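P800 reaction center core protein (Heliobacterium modesticaldum, PDB 5V8K) forms the homodimeric core of a photosynthetic reaction center, carrying bacteriochlorophylls, including bacteriochlorophyll g', and ligating a [4Fe-4S] cluster and calcium. Local coordinates at residues Gln262-Met273 with Phe587-Ala598. Sequence-based numbering, arbitrary orientation.
Sequences QAILGHLVMGIM and FKMTIVCMWALA. With CA (calcium ion), chain B; GBF (Bacteriochlorophyll g), chain C.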
ATOM      1  N   GLN A 262      10.982 -12.445  19.050  1.00 39.39           N
ATOM      2  CA  GLN A 262       9.520 -12.514  18.996  1.00 36.72           C
ATOM      3  C   GLN A 262       8.904 -11.865  20.231  1.00 38.35           C
ATOM      4  O   GLN A 262       7.947 -11.085  20.123  1.00 35.96           O
ATOM      5  CB  GLN A 262       9.043 -13.956  18.866  1.00 36.08           C
ATOM      6  CG  GLN A 262       9.238 -14.537  17.481  1.00 35.02           C
ATOM      7  CD  GLN A 262       9.107 -16.072  17.438  1.00 35.57           C
ATOM      8  OE1 GLN A 262       8.340 -16.667  18.188  1.00 35.78           O
ATOM      9  NE2 GLN A 262       9.829 -16.694  16.536  1.00 36.90           N
ATOM     10  N   ALA A 263       9.470 -12.127  21.403  1.00 33.52           N
ATOM     11  CA  ALA A 263       8.980 -11.492  22.618  1.00 35.66           C
ATOM     12  C   ALA A 263       9.173  -9.984  22.566  1.00 36.55           C
ATOM     13  O   ALA A 263       8.325  -9.215  23.037  1.00 36.41           O
ATOM     14  CB  ALA A 263       9.697 -12.050  23.827  1.00 35.38           C
ATOM     15  N   ILE A 264      10.299  -9.550  22.017  1.00 36.09           N
ATOM     16  CA  ILE A 264      10.607  -8.129  21.906  1.00 37.52           C
ATOM     17  C   ILE A 264       9.587  -7.444  21.010  1.00 36.38           C
ATOM     18  O   ILE A 264       9.052  -6.386  21.345  1.00 37.60           O
ATOM     19  CB  ILE A 264      12.040  -7.942  21.379  1.00 38.24           C
ATOM     20  CG1 ILE A 264      13.021  -8.253  22.495  1.00 36.93           C
ATOM     21  CG2 ILE A 264      12.257  -6.505  20.852  1.00 37.81           C
ATOM     22  CD1 ILE A 264      14.435  -8.323  22.044  1.00 36.13           C
ATOM     23  N   LEU A 265       9.305  -8.039  19.860  1.00 34.30           N
ATOM     24  CA  LEU A 265       8.365  -7.430  18.947  1.00 36.68           C
ATOM     25  C   LEU A 265       6.995  -7.335  19.585  1.00 35.50           C
ATOM     26  O   LEU A 265       6.337  -6.299  19.474  1.00 35.81           O
ATOM     27  CB  LEU A 265       8.327  -8.186  17.628  1.00 32.40           C
ATOM     28  CG  LEU A 265       7.387  -7.605  16.564  1.00 35.29           C
ATOM     29  CD1 LEU A 265       7.729  -6.109  16.193  1.00 35.22           C
ATOM     30  CD2 LEU A 265       7.417  -8.466  15.350  1.00 32.92           C
ATOM     31  N   GLY A 266       6.575  -8.382  20.314  1.00 34.30           N
ATOM     32  CA  GLY A 266       5.320  -8.308  21.040  1.00 33.86           C
ATOM     33  C   GLY A 266       5.266  -7.170  22.036  1.00 33.38           C
ATOM     34  O   GLY A 266       4.257  -6.470  22.126  1.00 32.76           O
ATOM     35  N   HIS A 267       6.348  -6.952  22.782  1.00 32.08           N
ATOM     36  CA  HIS A 267       6.329  -5.917  23.816  1.00 32.47           C
ATOM     37  C   HIS A 267       6.514  -4.512  23.238  1.00 32.39           C
ATOM     38  O   HIS A 267       5.990  -3.549  23.798  1.00 33.24           O
ATOM     39  CB  HIS A 267       7.385  -6.203  24.871  1.00 33.15           C
ATOM     40  CG  HIS A 267       7.016  -7.349  25.759  1.00 36.96           C
ATOM     41  ND1 HIS A 267       7.151  -8.662  25.369  1.00 37.16           N
ATOM     42  CD2 HIS A 267       6.436  -7.379  26.983  1.00 35.27           C
ATOM     43  CE1 HIS A 267       6.702  -9.455  26.330  1.00 36.59           C
ATOM     44  NE2 HIS A 267       6.245  -8.699  27.307  1.00 37.36           N
ATOM     45  N   LEU A 268       7.237  -4.388  22.128  1.00 37.17           N
ATOM     46  CA  LEU A 268       7.324  -3.118  21.420  1.00 35.03           C
ATOM     47  C   LEU A 268       5.961  -2.677  20.908  1.00 35.60           C
ATOM     48  O   LEU A 268       5.555  -1.521  21.083  1.00 37.75           O
ATOM     49  CB  LEU A 268       8.311  -3.267  20.261  1.00 37.67           C
ATOM     50  CG  LEU A 268       8.358  -2.147  19.272  1.00 40.38           C
ATOM     51  CD1 LEU A 268       8.687  -0.870  20.018  1.00 41.92           C
ATOM     52  CD2 LEU A 268       9.364  -2.485  18.182  1.00 40.04           C
ATOM     53  N   VAL A 269       5.297  -3.604  20.268  1.00 34.65           N
ATOM     54  CA  VAL A 269       4.020  -3.302  19.660  1.00 34.21           C
ATOM     55  C   VAL A 269       2.948  -2.974  20.752  1.00 35.87           C
ATOM     56  O   VAL A 269       2.239  -1.993  20.702  1.00 36.12           O
ATOM     57  CB  VAL A 269       3.454  -4.402  18.718  1.00 37.72           C
ATOM     58  CG1 VAL A 269       2.049  -4.080  18.272  1.00 37.95           C
ATOM     59  CG2 VAL A 269       4.381  -4.703  17.552  1.00 33.74           C
ATOM     60  N   MET A 270       2.895  -3.795  21.786  1.00 38.30           N
ATOM     61  CA  MET A 270       1.894  -3.605  22.841  1.00 38.22           C
ATOM     62  C   MET A 270       2.192  -2.305  23.603  1.00 38.49           C
ATOM     63  O   MET A 270       1.322  -1.638  24.086  1.00 39.31           O
ATOM     64  CB  MET A 270       1.780  -4.779  23.864  1.00 40.93           C
ATOM     65  CG  MET A 270       1.253  -6.076  23.311  1.00 51.12           C
ATOM     66  SD  MET A 270      -0.492  -5.949  22.997  1.00 55.89           S
ATOM     67  CE  MET A 270      -1.051  -7.580  23.358  1.00 53.67           C
ATOM     68  N   GLY A 271       3.458  -2.031  23.802  1.00 36.35           N
ATOM     69  CA  GLY A 271       3.834  -0.799  24.481  1.00 36.17           C
ATOM     70  C   GLY A 271       3.401   0.435  23.704  1.00 36.71           C
ATOM     71  O   GLY A 271       2.844   1.374  24.272  1.00 37.38           O
ATOM     72  N   ILE A 272       3.598   0.427  22.391  1.00 38.51           N
ATOM     73  CA  ILE A 272       3.160   1.551  21.569  1.00 38.24           C
ATOM     74  C   ILE A 272       1.650   1.704  21.681  1.00 38.93           C
ATOM     75  O   ILE A 272       1.112   2.819  21.757  1.00 38.02           O
ATOM     76  CB  ILE A 272       3.575   1.349  20.105  1.00 37.99           C
ATOM     77  CG1 ILE A 272       5.106   1.430  19.943  1.00 38.97           C
ATOM     78  CG2 ILE A 272       2.875   2.342  19.188  1.00 40.21           C
ATOM     79  CD1 ILE A 272       5.733   2.724  20.297  1.00 41.74           C
ATOM     80  N   MET A 273       0.974   0.566  21.662  1.00 39.68           N
ATOM     81  CA  MET A 273      -0.499   0.549  21.714  1.00 41.00           C
ATOM     82  C   MET A 273      -1.011   1.145  23.072  1.00 44.99           C
ATOM     83  O   MET A 273      -1.976   1.882  23.124  1.00 44.65           O
ATOM     84  CB  MET A 273      -1.158  -0.843  21.426  1.00 39.95           C
ATOM     85  CG  MET A 273      -1.075  -1.362  20.005  1.00 41.18           C
ATOM     86  SD  MET A 273      -1.278  -3.130  19.892  1.00 51.35           S
ATOM     87  CE  MET A 273      -2.972  -3.376  20.330  1.00 51.93           C
ATOM     88  N   PHE A 587      -3.009  -1.463  10.615  1.00 31.20           N
ATOM     89  CA  PHE A 587      -1.967  -1.562  11.638  1.00 35.33           C
ATOM     90  C   PHE A 587      -1.582  -3.054  11.947  1.00 32.85           C
ATOM     91  O   PHE A 587      -0.459  -3.448  11.898  1.00 36.56           O
ATOM     92  CB  PHE A 587      -2.313  -0.861  12.966  1.00 30.80           C
ATOM     93  CG  PHE A 587      -1.202  -0.888  13.999  1.00 33.74           C
ATOM     94  CD1 PHE A 587      -0.104  -0.062  13.884  1.00 33.66           C
ATOM     95  CD2 PHE A 587      -1.262  -1.708  15.116  1.00 31.98           C
ATOM     96  CE1 PHE A 587       0.870  -0.070  14.824  1.00 35.60           C
ATOM     97  CE2 PHE A 587      -0.275  -1.707  16.044  1.00 35.89           C
ATOM     98  CZ  PHE A 587       0.786  -0.880  15.903  1.00 35.64           C
ATOM     99  N   LYS A 588      -2.564  -3.885  12.242  1.00 38.81           N
ATOM    100  CA  LYS A 588      -2.295  -5.267  12.621  1.00 38.15           C
ATOM    101  C   LYS A 588      -1.806  -6.104  11.449  1.00 35.49           C
ATOM    102  O   LYS A 588      -0.998  -7.011  11.640  1.00 38.26           O
ATOM    103  CB  LYS A 588      -3.532  -5.906  13.250  1.00 43.32           C
ATOM    104  CG  LYS A 588      -3.734  -5.483  14.709  1.00 51.58           C
ATOM    105  CD  LYS A 588      -2.505  -5.878  15.574  1.00 53.22           C
ATOM    106  CE  LYS A 588      -2.646  -5.582  17.058  1.00 52.37           C
ATOM    107  NZ  LYS A 588      -1.413  -6.174  17.755  1.00 50.43           N
ATOM    108  N   MET A 589      -2.314  -5.874  10.239  1.00 32.38           N
ATOM    109  CA  MET A 589      -1.786  -6.641   9.109  1.00 30.41           C
ATOM    110  C   MET A 589      -0.327  -6.282   8.812  1.00 34.61           C
ATOM    111  O   MET A 589       0.456  -7.149   8.397  1.00 35.75           O
ATOM    112  CB  MET A 589      -2.653  -6.449   7.870  1.00 28.19           C
ATOM    113  CG  MET A 589      -4.034  -7.092   7.933  1.00 28.23           C
ATOM    114  SD  MET A 589      -4.035  -8.856   8.263  1.00 34.37           S
ATOM    115  CE  MET A 589      -4.443  -8.769   9.959  1.00 31.45           C
ATOM    116  N   THR A 590       0.061  -5.034   9.042  1.00 33.71           N
ATOM    117  CA  THR A 590       1.476  -4.687   8.975  1.00 32.47           C
ATOM    118  C   THR A 590       2.262  -5.470  10.017  1.00 32.53           C
ATOM    119  O   THR A 590       3.311  -6.053   9.719  1.00 33.73           O
ATOM    120  CB  THR A 590       1.663  -3.196   9.195  1.00 32.87           C
ATOM    121  OG1 THR A 590       0.977  -2.443   8.167  1.00 33.01           O
ATOM    122  CG2 THR A 590       3.106  -2.874   9.176  1.00 32.03           C
ATOM    123  N   ILE A 591       1.740  -5.533  11.240  1.00 32.17           N
ATOM    124  CA  ILE A 591       2.406  -6.280  12.301  1.00 34.40           C
ATOM    125  C   ILE A 591       2.494  -7.781  11.959  1.00 36.68           C
ATOM    126  O   ILE A 591       3.495  -8.435  12.273  1.00 36.00           O
ATOM    127  CB  ILE A 591       1.695  -6.033  13.651  1.00 39.58           C
ATOM    128  CG1 ILE A 591       1.741  -4.562  14.069  1.00 40.16           C
ATOM    129  CG2 ILE A 591       2.352  -6.861  14.756  1.00 35.61           C
ATOM    130  CD1 ILE A 591       3.058  -3.879  13.899  1.00 40.99           C
ATOM    131  N   VAL A 592       1.469  -8.348  11.305  1.00 34.19           N
ATOM    132  CA  VAL A 592       1.515  -9.764  10.906  1.00 33.35           C
ATOM    133  C   VAL A 592       2.698 -10.008   9.976  1.00 35.72           C
ATOM    134  O   VAL A 592       3.405 -11.020  10.078  1.00 33.71           O
ATOM    135  CB  VAL A 592       0.210 -10.195  10.216  1.00 34.10           C
ATOM    136  CG1 VAL A 592       0.413 -11.490   9.424  1.00 34.55           C
ATOM    137  CG2 VAL A 592      -0.923 -10.335  11.223  1.00 32.35           C
ATOM    138  N   CYS A 593       2.904  -9.092   9.032  1.00 33.87           N
ATOM    139  CA  CYS A 593       3.995  -9.219   8.074  1.00 34.93           C
ATOM    140  C   CYS A 593       5.336  -9.190   8.796  1.00 36.84           C
ATOM    141  O   CYS A 593       6.222 -10.019   8.527  1.00 35.72           O
ATOM    142  CB  CYS A 593       3.884  -8.103   7.048  1.00 35.00           C
ATOM    143  SG  CYS A 593       2.493  -8.310   5.883  1.00 33.80           S
ATOM    144  N   MET A 594       5.462  -8.298   9.785  1.00 35.46           N
ATOM    145  CA  MET A 594       6.681  -8.200  10.573  1.00 34.29           C
ATOM    146  C   MET A 594       6.854  -9.434  11.434  1.00 35.27           C
ATOM    147  O   MET A 594       7.974  -9.895  11.643  1.00 35.64           O
ATOM    148  CB  MET A 594       6.654  -6.930  11.427  1.00 34.44           C
ATOM    149  CG  MET A 594       6.700  -5.633  10.582  1.00 40.68           C
ATOM    150  SD  MET A 594       6.630  -4.211  11.653  1.00 41.50           S
ATOM    151  CE  MET A 594       8.345  -4.199  11.946  1.00 38.40           C
ATOM    152  N   TRP A 595       5.748  -9.991  11.920  1.00 28.83           N
ATOM    153  CA  TRP A 595       5.791 -11.249  12.649  1.00 34.07           C
ATOM    154  C   TRP A 595       6.363 -12.381  11.783  1.00 31.56           C
ATOM    155  O   TRP A 595       7.187 -13.164  12.247  1.00 32.82           O
ATOM    156  CB  TRP A 595       4.406 -11.582  13.168  1.00 33.38           C
ATOM    157  CG  TRP A 595       4.538 -12.686  14.144  1.00 33.09           C
ATOM    158  CD1 TRP A 595       4.350 -14.014  13.912  1.00 34.68           C
ATOM    159  CD2 TRP A 595       4.983 -12.563  15.495  1.00 33.41           C
ATOM    160  NE1 TRP A 595       4.631 -14.729  15.049  1.00 31.60           N
ATOM    161  CE2 TRP A 595       5.011 -13.864  16.043  1.00 34.32           C
ATOM    162  CE3 TRP A 595       5.342 -11.483  16.297  1.00 32.70           C
ATOM    163  CZ2 TRP A 595       5.423 -14.109  17.332  1.00 32.17           C
ATOM    164  CZ3 TRP A 595       5.744 -11.722  17.585  1.00 35.31           C
ATOM    165  CH2 TRP A 595       5.776 -13.028  18.101  1.00 35.02           C
ATOM    166  N   ALA A 596       5.994 -12.444  10.506  1.00 30.99           N
ATOM    167  CA  ALA A 596       6.650 -13.377   9.590  1.00 32.69           C
ATOM    168  C   ALA A 596       8.158 -13.228   9.609  1.00 36.40           C
ATOM    169  O   ALA A 596       8.884 -14.225   9.667  1.00 35.84           O
ATOM    170  CB  ALA A 596       6.116 -13.184   8.185  1.00 29.60           C
ATOM    171  N   LEU A 597       8.647 -11.989   9.561  1.00 34.10           N
ATOM    172  CA  LEU A 597      10.068 -11.729   9.659  1.00 30.86           C
ATOM    173  C   LEU A 597      10.635 -12.192  10.983  1.00 34.19           C
ATOM    174  O   LEU A 597      11.819 -12.546  11.048  1.00 32.99           O
ATOM    175  CB  LEU A 597      10.378 -10.210   9.478  1.00 36.23           C
ATOM    176  CG  LEU A 597      10.061  -9.576   8.144  1.00 34.22           C
ATOM    177  CD1 LEU A 597      10.220  -8.069   8.260  1.00 31.33           C
ATOM    178  CD2 LEU A 597      10.983 -10.161   7.112  1.00 32.05           C
ATOM    179  N   ALA A 598       9.858 -12.111  12.058  1.00 34.15           N
ATOM    180  CA  ALA A 598      10.306 -12.596  13.365  1.00 35.88           C
ATOM    181  C   ALA A 598      10.303 -14.121  13.488  1.00 37.59           C
ATOM    182  O   ALA A 598      10.933 -14.659  14.411  1.00 34.51           O
ATOM    183  CB  ALA A 598       9.433 -12.007  14.464  1.00 34.38           C
TER
HETATM  184 CA    CA B1032      14.181 -12.671  11.130  1.00 39.49          CA
HETATM  185 MG   GBF C1028      -2.095  -9.612  19.837  1.00 61.75          MG
HETATM  186  CHA GBF C1028       0.527 -10.942  21.784  1.00 49.88           C
HETATM  187  CHB GBF C1028      -0.076  -9.685  17.217  1.00 55.01           C
HETATM  188  CHC GBF C1028      -5.002  -9.309  17.927  1.00 54.24           C
HETATM  189  CHD GBF C1028      -4.192 -10.036  22.751  1.00 63.99           C
HETATM  190  NA  GBF C1028      -0.150  -9.955  19.600  1.00 53.99           N
HETATM  191  C1A GBF C1028       0.822 -10.448  20.393  1.00 46.44           C
HETATM  192  C2A GBF C1028       2.241 -10.510  19.867  1.00 48.89           C
HETATM  193  C3A GBF C1028       1.983 -10.081  18.414  1.00 52.51           C
HETATM  194  C4A GBF C1028       0.487  -9.895  18.421  1.00 51.85           C
HETATM  195  CMA GBF C1028       2.690  -8.767  18.024  1.00 46.63           C
HETATM  196  CAA GBF C1028       3.015 -11.842  19.999  1.00 55.84           C
HETATM  197  CBA GBF C1028       2.362 -13.082  19.345  1.00 56.11           C
HETATM  198  CGA GBF C1028       1.111 -13.531  20.078  1.00 66.46           C
HETATM  199  O1A GBF C1028       1.120 -13.892  21.247  1.00 73.23           O
HETATM  200  O2A GBF C1028      -0.187 -13.323  19.473  1.00 66.72           O
HETATM  201  NB  GBF C1028      -2.479  -9.555  17.837  1.00 58.41           N
HETATM  202  C1B GBF C1028      -1.532  -9.530  16.891  1.00 56.26           C
HETATM  203  C2B GBF C1028      -2.158  -9.452  15.652  1.00 56.33           C
HETATM  204  C3B GBF C1028      -3.533  -9.348  15.877  1.00 60.74           C
HETATM  205  C4B GBF C1028      -3.679  -9.371  17.264  1.00 58.61           C
HETATM  206  CMB GBF C1028      -1.420  -9.467  14.341  1.00 51.25           C
HETATM  207  CAB GBF C1028      -4.644  -9.231  14.882  1.00 61.82           C
HETATM  208  CBB GBF C1028      -4.592  -9.353  13.570  1.00 61.04           C
HETATM  209  NC  GBF C1028      -4.103  -9.667  20.262  1.00 62.59           N
HETATM  210  C1C GBF C1028      -5.120  -9.494  19.395  1.00 61.48           C
HETATM  211  C2C GBF C1028      -6.567  -9.506  19.749  1.00 64.33           C
HETATM  212  C3C GBF C1028      -6.166  -9.729  21.158  1.00 69.36           C
HETATM  213  C4C GBF C1028      -4.796  -9.798  21.419  1.00 64.52           C
HETATM  214  CMC GBF C1028      -7.224  -8.169  19.437  1.00 57.49           C
HETATM  215  CAC GBF C1028      -7.157  -9.864  22.264  1.00 65.92           C
HETATM  216  CBC GBF C1028      -8.640  -9.780  22.009  1.00 67.69           C
HETATM  217  ND  GBF C1028      -1.976 -10.183  21.758  1.00 62.51           N
HETATM  218  C1D GBF C1028      -2.765 -10.387  22.811  1.00 61.81           C
HETATM  219  C2D GBF C1028      -2.232 -11.103  24.141  1.00 55.35           C
HETATM  220  C3D GBF C1028      -0.977 -11.216  23.543  1.00 54.17           C
HETATM  221  C4D GBF C1028      -0.796 -10.746  22.223  1.00 53.34           C
HETATM  222  CMD GBF C1028      -2.833 -11.482  25.460  1.00 53.51           C
HETATM  223  CAD GBF C1028       0.339 -11.695  23.993  1.00 60.52           C
HETATM  224  OBD GBF C1028       0.726 -12.334  25.030  1.00 70.03           O
HETATM  225  CBD GBF C1028       1.361 -11.415  22.928  1.00 58.89           C
HETATM  226  CGD GBF C1028       2.420 -10.415  23.361  1.00 64.92           C
HETATM  227  O1D GBF C1028       3.531 -10.462  22.886  1.00 64.89           O
HETATM  228  O2D GBF C1028       2.175  -9.361  24.337  1.00 68.04           O
HETATM  229  CED GBF C1028       3.288  -8.618  24.838  1.00 67.36           C
HETATM  230  C1  GBF C1028      -1.385 -13.700  20.164  1.00 65.67           C
HETATM  231  C2  GBF C1028      -2.523 -13.358  19.234  1.00 65.22           C
HETATM  232  C3  GBF C1028      -3.811 -13.313  19.631  1.00 63.32           C
HETATM  233  C4  GBF C1028      -4.188 -13.610  21.072  1.00 56.70           C
HETATM  234  C5  GBF C1028      -4.908 -12.955  18.636  1.00 64.08           C
HETATM  235  C6  GBF C1028      -4.464 -12.906  17.155  1.00 66.94           C
HETATM  236  C7  GBF C1028      -5.706 -12.725  16.295  1.00 71.50           C
HETATM  237  C8  GBF C1028      -6.134 -13.613  15.369  1.00 68.68           C
HETATM  238  C9  GBF C1028      -5.391 -14.888  15.084  1.00 59.18           C
HETATM  239  C10 GBF C1028      -7.418 -13.341  14.614  1.00 70.22           C
HETATM  240  C11 GBF C1028      -7.231 -12.309  13.532  1.00 71.77           C
HETATM  241  C12 GBF C1028      -8.554 -12.056  12.841  1.00 76.27           C
HETATM  242  C13 GBF C1028      -8.656 -11.104  11.891  1.00 76.22           C
HETATM  243  C14 GBF C1028      -9.957 -10.838  11.191  1.00 75.54           C
HETATM  244  C15 GBF C1028      -7.465 -10.264  11.500  1.00 77.25           C
HETATM  245  O   HOH W   1      -1.910  -7.123  20.224  1.00 65.22           O
HETATM  246  O   HOH W   2      16.510 -12.997  11.192  1.00 35.86           O
HETATM  247  O   HOH W   3      14.378 -12.847  13.634  1.00 32.45           O
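Q262 lies across the indole of W595 at about a right angle, its CB 3.5 Å from CH2, while its own backbone O meets CZ3 at the ring edge. With the chain extended beyond CG (chi2 165°), the amide reaches past the ring, and NE2 donates to A598 O (3.1 Å) from above the carbonyl plane. L265 CD2 fills the angle between W595 and A598 CB, 3.8 Å from W595 CE3. Farther along, V269 and I591 meet tip to tip, V269 CG1 also lies against F587, and M273 SD approaches K588 NZ (3.7 Å).

Bacteriochlorophyll g flanks this antiparallel helix pair. Its CBA sits over one face of W595, offset toward the rim, and K588 NZ donates to the water (2.7 Å) that ligates the magnesium. G266 lets the pigment approach, since a CB there would collide with O1D. H267, held by ND1 to A263 O (2.7 Å), binds the magnesium of a second bacteriochlorophyll.

Replacing Q262 with an alanine is likely to leave A598 O without this donor and remove the CG contacts with W595 and A598 CB. Next to A598, L597 O binds calcium with D460 and Q509, so the hydrogen bond from the Q262 side-chain amide ties helix 258-291 to the C-terminal end of helix 575-599, beside the calcium site.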